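Local coordinates for beta-galactosidase (Marinomonas sp. ef1, PDB 6Y2K), which hydrolyses terminal beta-D-galactose residues from beta-galactosides as a cold-active, hexameric enzyme of glycoside hydrolase family 42, at residues His284-Pro292 with Pro327-Trp337. Numbering follows the deposited sequence.
Sequences HTYLRVGHP and PTPADGAVRLW
R288 and V289 meet T328, A330 and W337, on the loop leading into helix 333-343 and in that helix, through three hydrogen bonds, each accepted by a backbone carbonyl, in the TIM-barrel domain of this family 42 enzyme. The contact illustrates how two irregular loops can be joined without forming a sheet: the turn after helix 280-285 is tied to the loop that follows barrel strand 310-315 and to the helix before strand 348-352. From the backbone, A330 N donates to R288 O at 2.9 Å. Two side chains supply the other donors. With CG anti to its carbonyl carbon (chi1 -57°) and the chain extended as far as NE, R288 runs alongside T328, and NH1 reaches T328 O at 3.0 Å, in the carbonyl plane and on a lone pair. The same NH1 forms a salt bridge with D527 of the second subunit, whose carboxylate also accepts from T328 N, so the guanidinium links the two loops to the hexamer interface. Beside it, the ring of P327 crosses L287 obliquely, its CG 3.7 Å from L287 CD1. On the far side of R288, V289 CG1 packs against A330 CB at 4.0 Å, with A333 CB slightly farther off. A type II turn from A330 to A333 leads into the helix, whose N-cap position is G332. One turn further on, W337 lays its indole with A333 O over one face, near the rim, and donates from NE1 to V289 O at 2.9 Å. Replacing W337 by a phenylalanine would remove the indole N-H and would probably leave V289 O without this donor. In the deposited structure W337 NE1 meets V289 O edge-on, the oxygen only 7° out of the ring plane.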
loop_
_atom_site.group_PDB
_atom_site.type_symbol
_atom_site.label_atom_id
_atom_site.label_comp_id
_atom_site.label_asym_id
_atom_site.label_seq_id
_atom_site.Cartn_x
_atom_site.Cartn_y
_atom_site.Cartn_z
ATOM N N HIS A 284 5.274 11.769 15.137
ATOM C CA HIS A 284 6.173 10.629 15.278
ATOM C C HIS A 284 7.640 11.068 15.298
ATOM O O HIS A 284 8.383 10.707 16.210
ATOM C CB HIS A 284 5.929 9.594 14.173
ATOM C CG HIS A 284 6.701 8.330 14.373
ATOM N ND1 HIS A 284 7.872 8.062 13.698
ATOM C CD2 HIS A 284 6.501 7.285 15.211
ATOM C CE1 HIS A 284 8.354 6.898 14.100
ATOM N NE2 HIS A 284 7.538 6.401 15.012
ATOM N N THR A 285 8.049 11.851 14.307
ATOM C CA THR A 285 9.451 12.289 14.173
ATOM C C THR A 285 9.960 13.056 15.378
ATOM O O THR A 285 11.078 12.834 15.831
ATOM C CB THR A 285 9.617 13.164 12.906
ATOM O OG1 THR A 285 9.317 12.367 11.760
ATOM C CG2 THR A 285 11.037 13.760 12.768
ATOM N N TYR A 286 9.135 13.957 15.901
ATOM C CA TYR A 286 9.562 14.882 16.949
ATOM C C TYR A 286 8.968 14.562 18.342
ATOM O O TYR A 286 8.994 15.414 19.243
ATOM C CB TYR A 286 9.201 16.301 16.507
ATOM C CG TYR A 286 9.930 16.764 15.261
ATOM C CD1 TYR A 286 11.318 16.938 15.267
ATOM C CD2 TYR A 286 9.237 17.038 14.073
ATOM C CE1 TYR A 286 11.997 17.370 14.133
ATOM C CE2 TYR A 286 9.909 17.479 12.936
ATOM C CZ TYR A 286 11.289 17.643 12.971
ATOM O OH TYR A 286 11.965 18.078 11.855
ATOM N N LEU A 287 8.460 13.335 18.517
ATOM C CA LEU A 287 7.824 12.882 19.765
ATOM C C LEU A 287 8.465 13.420 21.046
ATOM O O LEU A 287 7.762 13.869 21.935
ATOM C CB LEU A 287 7.861 11.346 19.840
ATOM C CG LEU A 287 7.273 10.671 21.083
ATOM C CD1 LEU A 287 5.766 10.851 21.124
ATOM C CD2 LEU A 287 7.623 9.194 21.106
ATOM N N ARG A 288 9.794 13.342 21.133
ATOM C CA ARG A 288 10.521 13.621 22.376
ATOM C C ARG A 288 11.189 14.995 22.455
ATOM O O ARG A 288 11.850 15.290 23.468
ATOM C CB ARG A 288 11.558 12.521 22.625
ATOM C CG ARG A 288 10.968 11.117 22.692
ATOM C CD ARG A 288 11.960 10.133 23.301
ATOM N NE ARG A 288 11.444 8.771 23.302
ATOM C CZ ARG A 288 10.530 8.292 24.150
ATOM N NH1 ARG A 288 10.005 9.065 25.096
ATOM N NH2 ARG A 288 10.134 7.026 24.042
ATOM N N VAL A 289 11.026 15.829 21.418
ATOM C CA VAL A 289 11.554 17.210 21.421
ATOM C C VAL A 289 10.562 18.326 21.063
ATOM O O VAL A 289 10.851 19.510 21.298
ATOM C CB VAL A 289 12.794 17.335 20.502
ATOM C CG1 VAL A 289 13.924 16.454 21.024
ATOM C CG2 VAL A 289 12.463 16.985 19.052
ATOM N N GLY A 290 9.413 17.974 20.485
ATOM C CA GLY A 290 8.471 18.964 19.975
ATOM C C GLY A 290 8.858 19.420 18.586
ATOM O O GLY A 290 9.984 19.210 18.142
ATOM N N HIS A 291 7.916 20.042 17.885
ATOM C CA HIS A 291 8.179 20.527 16.538
ATOM C C HIS A 291 9.234 21.634 16.625
ATOM O O HIS A 291 9.224 22.408 17.587
ATOM C CB HIS A 291 6.895 21.045 15.881
ATOM C CG HIS A 291 7.065 21.435 14.450
ATOM N ND1 HIS A 291 7.415 22.715 14.065
ATOM C CD2 HIS A 291 6.925 20.721 13.308
ATOM C CE1 HIS A 291 7.495 22.763 12.745
ATOM N NE2 HIS A 291 7.200 21.567 12.261
ATOM N N PRO A 292 10.161 21.707 15.645
ATOM C CA PRO A 292 11.251 22.713 15.718
ATOM C C PRO A 292 10.844 24.187 15.878
ATOM O O PRO A 292 11.658 24.994 16.355
ATOM C CB PRO A 292 11.967 22.521 14.387
ATOM C CG PRO A 292 11.789 21.072 14.103
ATOM C CD PRO A 292 10.376 20.788 14.511
ATOM N N PRO A 327 4.993 11.423 26.599
ATOM C CA PRO A 327 6.313 10.796 26.591
ATOM C C PRO A 327 7.320 11.555 27.447
ATOM O O PRO A 327 7.109 12.730 27.751
ATOM C CB PRO A 327 6.708 10.862 25.113
ATOM C CG PRO A 327 6.047 12.103 24.633
ATOM C CD PRO A 327 4.716 12.110 25.321
ATOM N N THR A 328 8.384 10.863 27.857
ATOM C CA THR A 328 9.547 11.510 28.453
ATOM C C THR A 328 10.316 12.279 27.365
ATOM O O THR A 328 10.436 11.794 26.234
ATOM C CB THR A 328 10.503 10.496 29.101
ATOM O OG1 THR A 328 10.736 9.402 28.209
ATOM C CG2 THR A 328 9.924 9.964 30.417
ATOM N N PRO A 329 10.843 13.473 27.694
ATOM C CA PRO A 329 11.685 14.189 26.722
ATOM C C PRO A 329 12.971 13.444 26.400
ATOM O O PRO A 329 13.436 12.630 27.205
ATOM C CB PRO A 329 11.998 15.527 27.420
ATOM C CG PRO A 329 11.050 15.645 28.562
ATOM C CD PRO A 329 10.639 14.249 28.933
ATOM N N ALA A 330 13.542 13.708 25.227
ATOM C CA ALA A 330 14.864 13.159 24.887
ATOM C C ALA A 330 15.881 13.690 25.891
ATOM O O ALA A 330 15.718 14.798 26.409
ATOM C CB ALA A 330 15.290 13.568 23.485
ATOM N N ASP A 331 16.914 12.904 26.166
ATOM C CA ASP A 331 18.014 13.386 26.992
ATOM C C ASP A 331 18.614 14.614 26.299
ATOM O O ASP A 331 18.872 14.590 25.095
ATOM C CB ASP A 331 19.058 12.282 27.229
ATOM C CG ASP A 331 18.582 11.205 28.237
ATOM O OD1 ASP A 331 17.644 11.443 29.055
ATOM O OD2 ASP A 331 19.182 10.105 28.233
ATOM N N GLY A 332 18.761 15.700 27.059
ATOM C CA GLY A 332 19.205 17.000 26.536
ATOM C C GLY A 332 18.107 17.962 26.069
ATOM O O GLY A 332 18.391 19.140 25.791
ATOM N N ALA A 333 16.857 17.493 25.998
ATOM C CA ALA A 333 15.758 18.334 25.500
ATOM C C ALA A 333 15.463 19.558 26.373
ATOM O O ALA A 333 15.123 20.606 25.844
ATOM C CB ALA A 333 14.486 17.520 25.278
ATOM N N VAL A 334 15.603 19.440 27.695
ATOM C CA VAL A 334 15.333 20.587 28.573
ATOM C C VAL A 334 16.397 21.680 28.337
ATOM O O VAL A 334 16.074 22.867 28.274
ATOM C CB VAL A 334 15.246 20.186 30.065
ATOM C CG1 VAL A 334 15.066 21.424 30.947
ATOM C CG2 VAL A 334 14.104 19.179 30.281
ATOM N N ARG A 335 17.659 21.264 28.206
ATOM C CA ARG A 335 18.741 22.177 27.797
ATOM C C ARG A 335 18.435 22.820 26.444
ATOM O O ARG A 335 18.595 24.029 26.281
ATOM C CB ARG A 335 20.076 21.432 27.743
ATOM C CG ARG A 335 21.189 22.146 26.990
ATOM C CD ARG A 335 22.524 21.480 27.273
ATOM N NE ARG A 335 23.607 22.130 26.539
ATOM C CZ ARG A 335 24.000 21.819 25.304
ATOM N NH1 ARG A 335 23.394 20.870 24.592
ATOM N NH2 ARG A 335 25.009 22.491 24.762
ATOM N N LEU A 336 17.997 21.992 25.493
ATOM C CA LEU A 336 17.649 22.444 24.146
ATOM C C LEU A 336 16.619 23.569 24.205
ATOM O O LEU A 336 16.819 24.625 23.611
ATOM C CB LEU A 336 17.115 21.268 23.306
ATOM C CG LEU A 336 17.033 21.361 21.779
ATOM C CD1 LEU A 336 16.419 20.074 21.258
ATOM C CD2 LEU A 336 16.233 22.540 21.255
ATOM N N TRP A 337 15.521 23.327 24.925
ATOM C CA TRP A 337 14.420 24.294 25.002
ATOM C C TRP A 337 14.830 25.579 25.703
ATOM O O TRP A 337 14.353 26.660 25.350
ATOM C CB TRP A 337 13.194 23.690 25.716
ATOM C CG TRP A 337 12.620 22.457 25.071
ATOM C CD1 TRP A 337 12.522 22.199 23.732
ATOM C CD2 TRP A 337 12.030 21.337 25.742
ATOM N NE1 TRP A 337 11.924 20.976 23.525
ATOM C CE2 TRP A 337 11.613 20.424 24.741
ATOM C CE3 TRP A 337 11.825 21.005 27.096
ATOM C CZ2 TRP A 337 10.994 19.202 25.048
ATOM C CZ3 TRP A 337 11.213 19.790 27.400
ATOM C CH2 TRP A 337 10.798 18.903 26.374
#